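Local coordinates for protein E3 homolog (PDB 1SFU) that binds left-handed Z-DNA through this N-terminal Zalpha domain and probably blocks host antiviral responses to double-stranded RNA, at residues K18-A32 against T58-K71. Sequence-based numbering, arbitrary orientation.
Sequences KKEVLSLNTNDYTTA and TVKMVPSNPPKWFK. With nucleotides of chain A.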
ATOM      1  N   LYS C  18      13.847  -8.694 -14.867  1.00 22.74           N
ATOM      2  CA  LYS C  18      14.136  -8.067 -16.152  1.00 23.52           C
ATOM      3  C   LYS C  18      14.363  -9.134 -17.220  1.00 24.64           C
ATOM      4  O   LYS C  18      13.838  -9.043 -18.334  1.00 24.77           O
ATOM      5  CB  LYS C  18      15.361  -7.156 -16.037  1.00 22.14           C
ATOM      6  CG  LYS C  18      15.718  -6.427 -17.334  1.00 25.04           C
ATOM      7  CD  LYS C  18      16.794  -5.376 -17.084  1.00 24.37           C
ATOM      8  CE  LYS C  18      17.268  -4.732 -18.379  1.00 25.94           C
ATOM      9  NZ  LYS C  18      18.321  -3.699 -18.114  1.00 25.00           N
ATOM     10  N   LYS C  19      15.132 -10.158 -16.869  1.00 26.15           N
ATOM     11  CA  LYS C  19      15.413 -11.238 -17.803  1.00 28.72           C
ATOM     12  C   LYS C  19      14.107 -11.899 -18.237  1.00 28.56           C
ATOM     13  O   LYS C  19      13.923 -12.204 -19.409  1.00 26.97           O
ATOM     14  CB  LYS C  19      16.338 -12.265 -17.149  1.00 31.46           C
ATOM     15  CG  LYS C  19      17.100 -13.129 -18.134  1.00 34.99           C
ATOM     16  CD  LYS C  19      18.207 -13.919 -17.439  1.00 37.70           C
ATOM     17  CE  LYS C  19      19.137 -14.570 -18.453  1.00 38.47           C
ATOM     18  NZ  LYS C  19      19.789 -13.545 -19.324  1.00 38.10           N
ATOM     19  N   GLU C  20      13.190 -12.099 -17.293  1.00 30.15           N
ATOM     20  CA  GLU C  20      11.911 -12.727 -17.606  1.00 31.60           C
ATOM     21  C   GLU C  20      11.050 -11.901 -18.555  1.00 32.35           C
ATOM     22  O   GLU C  20      10.510 -12.428 -19.527  1.00 32.86           O
ATOM     23  CB  GLU C  20      11.113 -12.994 -16.326  1.00 34.05           C
ATOM     24  CG  GLU C  20      11.679 -14.086 -15.442  1.00 37.23           C
ATOM     25  CD  GLU C  20      11.678 -15.443 -16.118  1.00 38.81           C
ATOM     26  OE1 GLU C  20      10.581 -15.967 -16.420  1.00 39.92           O
ATOM     27  OE2 GLU C  20      12.781 -15.981 -16.349  1.00 41.15           O
ATOM     28  N   VAL C  21      10.906 -10.610 -18.270  1.00 32.28           N
ATOM     29  CA  VAL C  21      10.079  -9.763 -19.119  1.00 32.18           C
ATOM     30  C   VAL C  21      10.668  -9.621 -20.519  1.00 31.86           C
ATOM     31  O   VAL C  21       9.937  -9.588 -21.506  1.00 31.91           O
ATOM     32  CB  VAL C  21       9.876  -8.360 -18.495  1.00 33.07           C
ATOM     33  CG1 VAL C  21       9.171  -8.491 -17.152  1.00 31.25           C
ATOM     34  CG2 VAL C  21      11.207  -7.657 -18.341  1.00 33.89           C
ATOM     35  N   LEU C  22      11.992  -9.546 -20.608  1.00 31.67           N
ATOM     36  CA  LEU C  22      12.640  -9.416 -21.907  1.00 32.03           C
ATOM     37  C   LEU C  22      12.459 -10.664 -22.764  1.00 32.04           C
ATOM     38  O   LEU C  22      12.588 -10.604 -23.982  1.00 30.32           O
ATOM     39  CB  LEU C  22      14.131  -9.109 -21.733  1.00 32.93           C
ATOM     40  CG  LEU C  22      14.415  -7.679 -21.273  1.00 31.41           C
ATOM     41  CD1 LEU C  22      15.910  -7.473 -21.065  1.00 34.05           C
ATOM     42  CD2 LEU C  22      13.879  -6.707 -22.317  1.00 33.39           C
ATOM     43  N   SER C  23      12.140 -11.790 -22.132  1.00 31.48           N
ATOM     44  CA  SER C  23      11.943 -13.028 -22.876  1.00 32.70           C
ATOM     45  C   SER C  23      10.541 -13.099 -23.473  1.00 31.92           C
ATOM     46  O   SER C  23      10.245 -13.983 -24.268  1.00 32.39           O
ATOM     47  CB  SER C  23      12.180 -14.246 -21.971  1.00 32.18           C
ATOM     48  OG  SER C  23      11.150 -14.385 -21.009  1.00 34.17           O
ATOM     49  N   LEU C  24       9.681 -12.162 -23.091  1.00 31.97           N
ATOM     50  CA  LEU C  24       8.309 -12.136 -23.594  1.00 31.87           C
ATOM     51  C   LEU C  24       8.244 -11.662 -25.039  1.00 32.62           C
ATOM     52  O   LEU C  24       9.108 -10.916 -25.498  1.00 31.66           O
ATOM     53  CB  LEU C  24       7.442 -11.189 -22.755  1.00 32.10           C
ATOM     54  CG  LEU C  24       7.218 -11.442 -21.264  1.00 31.14           C
ATOM     55  CD1 LEU C  24       6.640 -10.188 -20.628  1.00 31.93           C
ATOM     56  CD2 LEU C  24       6.288 -12.617 -21.064  1.00 30.23           C
ATOM     57  N   ASN C  25       7.219 -12.104 -25.756  1.00 32.87           N
ATOM     58  CA  ASN C  25       7.031 -11.659 -27.125  1.00 33.84           C
ATOM     59  C   ASN C  25       6.329 -10.317 -26.986  1.00 34.67           C
ATOM     60  O   ASN C  25       5.514 -10.129 -26.081  1.00 33.72           O
ATOM     61  CB  ASN C  25       6.145 -12.628 -27.902  1.00 35.17           C
ATOM     62  CG  ASN C  25       6.761 -14.003 -28.027  1.00 35.51           C
ATOM     63  OD1 ASN C  25       7.930 -14.140 -28.386  1.00 36.37           O
ATOM     64  ND2 ASN C  25       5.976 -15.033 -27.737  1.00 35.91           N
ATOM     65  N   THR C  26       6.650  -9.385 -27.870  1.00 35.90           N
ATOM     66  CA  THR C  26       6.051  -8.058 -27.827  1.00 36.89           C
ATOM     67  C   THR C  26       4.548  -8.123 -27.588  1.00 37.51           C
ATOM     68  O   THR C  26       3.985  -7.310 -26.854  1.00 38.29           O
ATOM     69  CB  THR C  26       6.307  -7.298 -29.150  1.00 37.71           C
ATOM     70  OG1 THR C  26       7.711  -7.052 -29.294  1.00 38.88           O
ATOM     71  CG2 THR C  26       5.556  -5.977 -29.166  1.00 38.30           C
ATOM     72  N   ASN C  27       3.911  -9.110 -28.202  1.00 38.36           N
ATOM     73  CA  ASN C  27       2.469  -9.268 -28.101  1.00 40.08           C
ATOM     74  C   ASN C  27       1.964  -9.925 -26.819  1.00 39.11           C
ATOM     75  O   ASN C  27       0.769  -9.890 -26.537  1.00 40.82           O
ATOM     76  CB  ASN C  27       1.967 -10.057 -29.313  1.00 41.74           C
ATOM     77  CG  ASN C  27       0.459 -10.114 -29.382  1.00 45.79           C
ATOM     78  OD1 ASN C  27      -0.220  -9.095 -29.231  1.00 47.49           O
ATOM     79  ND2 ASN C  27      -0.078 -11.305 -29.621  1.00 47.33           N
ATOM     80  N   ASP C  28       2.863 -10.505 -26.036  1.00 38.47           N
ATOM     81  CA  ASP C  28       2.455 -11.181 -24.815  1.00 36.72           C
ATOM     82  C   ASP C  28       2.622 -10.315 -23.571  1.00 34.89           C
ATOM     83  O   ASP C  28       3.265  -9.271 -23.616  1.00 33.98           O
ATOM     84  CB  ASP C  28       3.245 -12.483 -24.665  1.00 39.06           C
ATOM     85  CG  ASP C  28       2.681 -13.380 -23.582  1.00 43.51           C
ATOM     86  OD1 ASP C  28       1.437 -13.420 -23.440  1.00 44.25           O
ATOM     87  OD2 ASP C  28       3.472 -14.051 -22.882  1.00 46.82           O
ATOM     88  N   TYR C  29       2.022 -10.747 -22.466  1.00 31.96           N
ATOM     89  CA  TYR C  29       2.116 -10.021 -21.201  1.00 29.52           C
ATOM     90  C   TYR C  29       2.126 -11.003 -20.045  1.00 27.12           C
ATOM     91  O   TYR C  29       1.778 -12.171 -20.214  1.00 27.69           O
ATOM     92  CB  TYR C  29       0.945  -9.038 -21.041  1.00 27.71           C
ATOM     93  CG  TYR C  29      -0.437  -9.665 -20.975  1.00 28.71           C
ATOM     94  CD1 TYR C  29      -0.925 -10.221 -19.786  1.00 29.92           C
ATOM     95  CD2 TYR C  29      -1.265  -9.693 -22.100  1.00 29.69           C
ATOM     96  CE1 TYR C  29      -2.205 -10.784 -19.722  1.00 28.57           C
ATOM     97  CE2 TYR C  29      -2.544 -10.257 -22.046  1.00 30.59           C
ATOM     98  CZ  TYR C  29      -3.004 -10.797 -20.856  1.00 31.16           C
ATOM     99  OH  TYR C  29      -4.265 -11.340 -20.803  1.00 31.97           O
ATOM    100  N   THR C  30       2.539 -10.538 -18.875  1.00 25.43           N
ATOM    101  CA  THR C  30       2.559 -11.403 -17.701  1.00 24.30           C
ATOM    102  C   THR C  30       2.023 -10.617 -16.507  1.00 24.58           C
ATOM    103  O   THR C  30       1.608  -9.468 -16.662  1.00 24.46           O
ATOM    104  CB  THR C  30       3.997 -11.940 -17.417  1.00 23.28           C
ATOM    105  OG1 THR C  30       3.939 -12.962 -16.413  1.00 23.06           O
ATOM    106  CG2 THR C  30       4.910 -10.833 -16.948  1.00 22.95           C
ATOM    107  N   THR C  31       2.007 -11.238 -15.331  1.00 23.50           N
ATOM    108  CA  THR C  31       1.511 -10.579 -14.123  1.00 24.66           C
ATOM    109  C   THR C  31       2.475 -10.842 -12.983  1.00 24.09           C
ATOM    110  O   THR C  31       3.354 -11.698 -13.087  1.00 23.70           O
ATOM    111  CB  THR C  31       0.131 -11.115 -13.706  1.00 25.41           C
ATOM    112  OG1 THR C  31       0.247 -12.490 -13.314  1.00 27.46           O
ATOM    113  CG2 THR C  31      -0.856 -11.006 -14.860  1.00 26.87           C
ATOM    114  N   ALA C  32       2.309 -10.111 -11.891  1.00 23.78           N
ATOM    115  CA  ALA C  32       3.189 -10.291 -10.746  1.00 25.37           C
ATOM    116  C   ALA C  32       2.990 -11.681 -10.155  1.00 27.12           C
ATOM    117  O   ALA C  32       3.958 -12.358  -9.803  1.00 25.85           O
ATOM    118  CB  ALA C  32       2.908  -9.231  -9.692  1.00 25.71           C
ATOM    119  N   THR C  58      11.738  -0.494 -19.480  1.00 23.78           N
ATOM    120  CA  THR C  58      11.927  -1.847 -19.994  1.00 23.76           C
ATOM    121  C   THR C  58      10.583  -2.571 -20.060  1.00 22.45           C
ATOM    122  O   THR C  58      10.364  -3.427 -20.915  1.00 21.87           O
ATOM    123  CB  THR C  58      12.880  -2.651 -19.092  1.00 24.89           C
ATOM    124  OG1 THR C  58      14.136  -1.972 -19.015  1.00 24.03           O
ATOM    125  CG2 THR C  58      13.091  -4.051 -19.644  1.00 24.22           C
ATOM    126  N   VAL C  59       9.682  -2.210 -19.152  1.00 20.52           N
ATOM    127  CA  VAL C  59       8.364  -2.831 -19.097  1.00 20.53           C
ATOM    128  C   VAL C  59       7.280  -1.758 -19.011  1.00 19.00           C
ATOM    129  O   VAL C  59       7.540  -0.633 -18.592  1.00 17.77           O
ATOM    130  CB  VAL C  59       8.256  -3.765 -17.862  1.00 22.20           C
ATOM    131  CG1 VAL C  59       8.255  -2.928 -16.582  1.00 19.75           C
ATOM    132  CG2 VAL C  59       7.002  -4.625 -17.954  1.00 22.16           C
ATOM    133  N   LYS C  60       6.067  -2.111 -19.418  1.00 20.22           N
ATOM    134  CA  LYS C  60       4.939  -1.189 -19.390  1.00 22.13           C
ATOM    135  C   LYS C  60       3.775  -1.869 -18.676  1.00 22.14           C
ATOM    136  O   LYS C  60       3.406  -3.000 -19.008  1.00 21.44           O
ATOM    137  CB  LYS C  60       4.542  -0.803 -20.823  1.00 25.28           C
ATOM    138  CG  LYS C  60       3.159  -0.158 -20.966  1.00 25.88           C
ATOM    139  CD  LYS C  60       3.081   1.189 -20.276  1.00 26.33           C
ATOM    140  CE  LYS C  60       1.646   1.719 -20.247  1.00 26.43           C
ATOM    141  NZ  LYS C  60       1.556   3.048 -19.574  1.00 28.38           N
ATOM    142  N   MET C  61       3.205  -1.179 -17.693  1.00 22.40           N
ATOM    143  CA  MET C  61       2.092  -1.721 -16.911  1.00 25.01           C
ATOM    144  C   MET C  61       0.749  -1.211 -17.411  1.00 26.45           C
ATOM    145  O   MET C  61       0.626  -0.046 -17.781  1.00 26.25           O
ATOM    146  CB  MET C  61       2.261  -1.339 -15.431  1.00 24.18           C
ATOM    147  CG  MET C  61       1.201  -1.886 -14.480  1.00 25.79           C
ATOM    148  SD  MET C  61      -0.362  -0.955 -14.440  1.00 26.41           S
ATOM    149  CE  MET C  61       0.045   0.271 -13.227  1.00 26.83           C
ATOM    150  N   VAL C  62      -0.248  -2.090 -17.418  1.00 26.22           N
ATOM    151  CA  VAL C  62      -1.601  -1.741 -17.840  1.00 27.87           C
ATOM    152  C   VAL C  62      -2.513  -2.014 -16.650  1.00 28.40           C
ATOM    153  O   VAL C  62      -2.704  -3.167 -16.261  1.00 27.11           O
ATOM    154  CB  VAL C  62      -2.056  -2.595 -19.046  1.00 27.72           C
ATOM    155  CG1 VAL C  62      -3.559  -2.460 -19.250  1.00 27.31           C
ATOM    156  CG2 VAL C  62      -1.316  -2.144 -20.299  1.00 28.98           C
ATOM    157  N   PRO C  63      -3.080  -0.952 -16.055  1.00 31.37           N
ATOM    158  CA  PRO C  63      -3.974  -1.027 -14.895  1.00 33.21           C
ATOM    159  C   PRO C  63      -5.194  -1.916 -15.051  1.00 35.24           C
ATOM    160  O   PRO C  63      -6.332  -1.453 -15.042  1.00 37.64           O
ATOM    161  CB  PRO C  63      -4.339   0.435 -14.640  1.00 32.44           C
ATOM    162  CG  PRO C  63      -4.235   1.048 -15.985  1.00 32.83           C
ATOM    163  CD  PRO C  63      -2.964   0.440 -16.519  1.00 31.55           C
ATOM    164  N   SER C  64      -4.947  -3.207 -15.192  1.00 35.45           N
ATOM    165  CA  SER C  64      -6.020  -4.158 -15.314  1.00 35.85           C
ATOM    166  C   SER C  64      -6.155  -4.711 -13.895  1.00 35.84           C
ATOM    167  O   SER C  64      -5.499  -4.218 -12.966  1.00 37.62           O
ATOM    168  CB  SER C  64      -5.627  -5.254 -16.304  1.00 36.95           C
ATOM    169  OG  SER C  64      -6.758  -5.998 -16.705  1.00 42.14           O
ATOM    170  N   ASN C  65      -6.999  -5.714 -13.713  1.00 33.19           N
ATOM    171  CA  ASN C  65      -7.178  -6.294 -12.391  1.00 29.92           C
ATOM    172  C   ASN C  65      -6.849  -7.773 -12.442  1.00 27.05           C
ATOM    173  O   ASN C  65      -7.699  -8.592 -12.805  1.00 27.84           O
ATOM    174  CB  ASN C  65      -8.618  -6.088 -11.911  1.00 32.43           C
ATOM    175  CG  ASN C  65      -8.873  -4.667 -11.433  1.00 35.14           C
ATOM    176  OD1 ASN C  65      -8.401  -4.259 -10.363  1.00 36.61           O
ATOM    177  ND2 ASN C  65      -9.607  -3.901 -12.229  1.00 36.18           N
ATOM    178  N   PRO C  66      -5.602  -8.139 -12.087  1.00 24.74           N
ATOM    179  CA  PRO C  66      -4.516  -7.253 -11.650  1.00 23.67           C
ATOM    180  C   PRO C  66      -3.757  -6.619 -12.824  1.00 21.46           C
ATOM    181  O   PRO C  66      -4.048  -6.893 -13.989  1.00 20.12           O
ATOM    182  CB  PRO C  66      -3.629  -8.190 -10.837  1.00 22.38           C
ATOM    183  CG  PRO C  66      -3.684  -9.433 -11.649  1.00 22.00           C
ATOM    184  CD  PRO C  66      -5.178  -9.549 -12.000  1.00 23.62           C
ATOM    185  N   PRO C  67      -2.770  -5.762 -12.529  1.00 20.72           N
ATOM    186  CA  PRO C  67      -2.025  -5.135 -13.626  1.00 19.85           C
ATOM    187  C   PRO C  67      -1.306  -6.141 -14.518  1.00 20.76           C
ATOM    188  O   PRO C  67      -0.795  -7.155 -14.046  1.00 20.64           O
ATOM    189  CB  PRO C  67      -1.044  -4.219 -12.899  1.00 18.65           C
ATOM    190  CG  PRO C  67      -1.817  -3.840 -11.640  1.00 20.85           C
ATOM    191  CD  PRO C  67      -2.411  -5.164 -11.230  1.00 19.38           C
ATOM    192  N   LYS C  68      -1.284  -5.855 -15.815  1.00 21.79           N
ATOM    193  CA  LYS C  68      -0.603  -6.702 -16.786  1.00 22.57           C
ATOM    194  C   LYS C  68       0.700  -5.999 -17.151  1.00 22.16           C
ATOM    195  O   LYS C  68       0.744  -4.775 -17.264  1.00 21.65           O
ATOM    196  CB  LYS C  68      -1.484  -6.895 -18.023  1.00 27.07           C
ATOM    197  CG  LYS C  68      -2.751  -7.688 -17.720  1.00 31.68           C
ATOM    198  CD  LYS C  68      -3.778  -7.628 -18.851  1.00 35.55           C
ATOM    199  CE  LYS C  68      -5.048  -8.382 -18.454  1.00 37.69           C
ATOM    200  NZ  LYS C  68      -6.219  -8.129 -19.341  1.00 38.71           N
ATOM    201  N   TRP C  69       1.764  -6.770 -17.317  1.00 21.49           N
ATOM    202  CA  TRP C  69       3.059  -6.198 -17.636  1.00 19.47           C
ATOM    203  C   TRP C  69       3.580  -6.639 -19.002  1.00 22.09           C
ATOM    204  O   TRP C  69       3.722  -7.842 -19.270  1.00 19.53           O
ATOM    205  CB  TRP C  69       4.053  -6.563 -16.530  1.00 18.44           C
ATOM    206  CG  TRP C  69       3.637  -6.031 -15.186  1.00 17.11           C
ATOM    207  CD1 TRP C  69       2.723  -6.578 -14.332  1.00 19.76           C
ATOM    208  CD2 TRP C  69       4.080  -4.813 -14.572  1.00 16.67           C
ATOM    209  NE1 TRP C  69       2.568  -5.776 -13.221  1.00 17.67           N
ATOM    210  CE2 TRP C  69       3.389  -4.685 -13.346  1.00 18.28           C
ATOM    211  CE3 TRP C  69       4.994  -3.816 -14.939  1.00 18.27           C
ATOM    212  CZ2 TRP C  69       3.582  -3.597 -12.483  1.00 17.23           C
ATOM    213  CZ3 TRP C  69       5.190  -2.733 -14.080  1.00 18.10           C
ATOM    214  CH2 TRP C  69       4.485  -2.634 -12.868  1.00 19.35           C
ATOM    215  N   PHE C  70       3.848  -5.647 -19.854  1.00 21.66           N
ATOM    216  CA  PHE C  70       4.347  -5.863 -21.216  1.00 24.20           C
ATOM    217  C   PHE C  70       5.799  -5.418 -21.370  1.00 25.16           C
ATOM    218  O   PHE C  70       6.242  -4.466 -20.720  1.00 22.17           O
ATOM    219  CB  PHE C  70       3.537  -5.050 -22.240  1.00 24.43           C
ATOM    220  CG  PHE C  70       2.088  -5.414 -22.320  1.00 27.65           C
ATOM    221  CD1 PHE C  70       1.203  -5.049 -21.309  1.00 27.50           C
ATOM    222  CD2 PHE C  70       1.594  -6.100 -23.430  1.00 29.60           C
ATOM    223  CE1 PHE C  70      -0.155  -5.359 -21.399  1.00 26.43           C
ATOM    224  CE2 PHE C  70       0.234  -6.415 -23.528  1.00 28.87           C
ATOM    225  CZ  PHE C  70      -0.639  -6.043 -22.510  1.00 27.78           C
ATOM    226  N   LYS C  71       6.530  -6.098 -22.246  1.00 25.63           N
ATOM    227  CA  LYS C  71       7.909  -5.723 -22.525  1.00 28.63           C
ATOM    228  C   LYS C  71       7.802  -4.472 -23.398  1.00 27.01           C
ATOM    229  O   LYS C  71       6.912  -4.388 -24.236  1.00 26.33           O
ATOM    230  CB  LYS C  71       8.619  -6.830 -23.306  1.00 29.98           C
ATOM    231  CG  LYS C  71      10.009  -6.444 -23.785  1.00 33.76           C
ATOM    232  CD  LYS C  71      10.698  -7.578 -24.542  1.00 35.56           C
ATOM    233  CE  LYS C  71       9.924  -7.973 -25.791  1.00 36.88           C
ATOM    234  NZ  LYS C  71      10.630  -9.030 -26.569  1.00 37.50           N
TER
ATOM    235  P    DG A   3      -4.866  -8.497  -6.683  1.00 25.51           P
ATOM    236  OP1  DG A   3      -5.810  -9.340  -7.457  1.00 31.01           O
ATOM    237  OP2  DG A   3      -3.516  -8.999  -6.358  1.00 25.80           O
ATOM    238  O5'  DG A   3      -4.766  -7.098  -7.438  1.00 27.94           O
ATOM    239  C5'  DG A   3      -3.768  -6.156  -7.070  1.00 24.94           C
ATOM    240  C4'  DG A   3      -3.918  -4.888  -7.874  1.00 23.25           C
ATOM    241  O4'  DG A   3      -5.269  -4.411  -7.747  1.00 23.24           O
ATOM    242  C3'  DG A   3      -3.031  -3.759  -7.374  1.00 21.59           C
ATOM    243  O3'  DG A   3      -1.916  -3.674  -8.268  1.00 21.26           O
ATOM    244  C2'  DG A   3      -3.861  -2.512  -7.629  1.00 21.46           C
ATOM    245  C1'  DG A   3      -5.304  -2.998  -7.679  1.00 21.70           C
ATOM    246  N9   DG A   3      -6.158  -2.637  -6.548  1.00 20.12           N
ATOM    247  C8   DG A   3      -7.347  -1.950  -6.614  1.00 20.78           C
ATOM    248  N7   DG A   3      -7.916  -1.792  -5.451  1.00 21.09           N
ATOM    249  C5   DG A   3      -7.051  -2.410  -4.557  1.00 20.82           C
ATOM    250  C6   DG A   3      -7.150  -2.563  -3.151  1.00 19.70           C
ATOM    251  O6   DG A   3      -8.052  -2.171  -2.400  1.00 19.80           O
ATOM    252  N1   DG A   3      -6.058  -3.253  -2.631  1.00 16.94           N
ATOM    253  C2   DG A   3      -5.008  -3.732  -3.371  1.00 18.35           C
ATOM    254  N2   DG A   3      -4.045  -4.366  -2.683  1.00 14.75           N
ATOM    255  N3   DG A   3      -4.904  -3.597  -4.691  1.00 17.40           N
ATOM    256  C4   DG A   3      -5.954  -2.928  -5.213  1.00 19.10           C
TER
HETATM  257  O   HOH W   1      16.452  -1.840 -17.370  1.00 28.89           O
HETATM  258  O   HOH W   2       5.547  -8.084 -23.983  1.00 28.57           O
HETATM  259  O   HOH W   3       0.262  -7.968 -11.741  1.00 18.34           O
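T30 and W69 join strand 29-30 to strand 68-71 as an antiparallel hydrogen-bonded pair: T30 N donates to W69 O (3.0 Å), and W69 N returns a bond to T30 O (2.8 Å). This short strand completes the three-stranded sheet of the Zalpha winged helix-turn-helix domain, with 68-71 in the middle. The W69 indole meets T30 O at its edge and Y51 edge-to-face; a broad, flat ring suits this buried junction of sheet and helix 43-55.

CH-pi contacts build the face bearing Y29 and F70. Y29 CB sits over the centre of the F70 ring, 3.6 Å from its centroid, while K68 CD lies over one face of the Y29 ring, 3.9 Å from that centroid. With chi1 at 63°, Y29 CG falls between the backbone N and the carbonyl carbon, which turns the phenol toward the extended methylenes of K68. Lysine suits this place because its long chain covers a ring while its amine reaches S64 OG in a weak hydrogen bond.

Near helix 11-22, the K71 chain crosses the L22 side chain at about a right angle, and its bend at chi3 (61°) brings NZ to L24 O (2.6 Å), almost in line with the carbonyl. L22 CD2 meets T58 CG2 at 3.8 Å.

Waters bridge further polar groups: one joins K18 NZ to T58 OG1, one A32 N to P67 O, and one accepts from K71 N near N25 O and D28 O, though it may not serve both. P66 and P67 pack against the sugar-phosphate backbone of DG3 of chain A. Two backbone bonds thus set the strand register, K71 ties the turn after helix 11-22 to strand 68-71, and the K68-Y29-F70 layer covers one face.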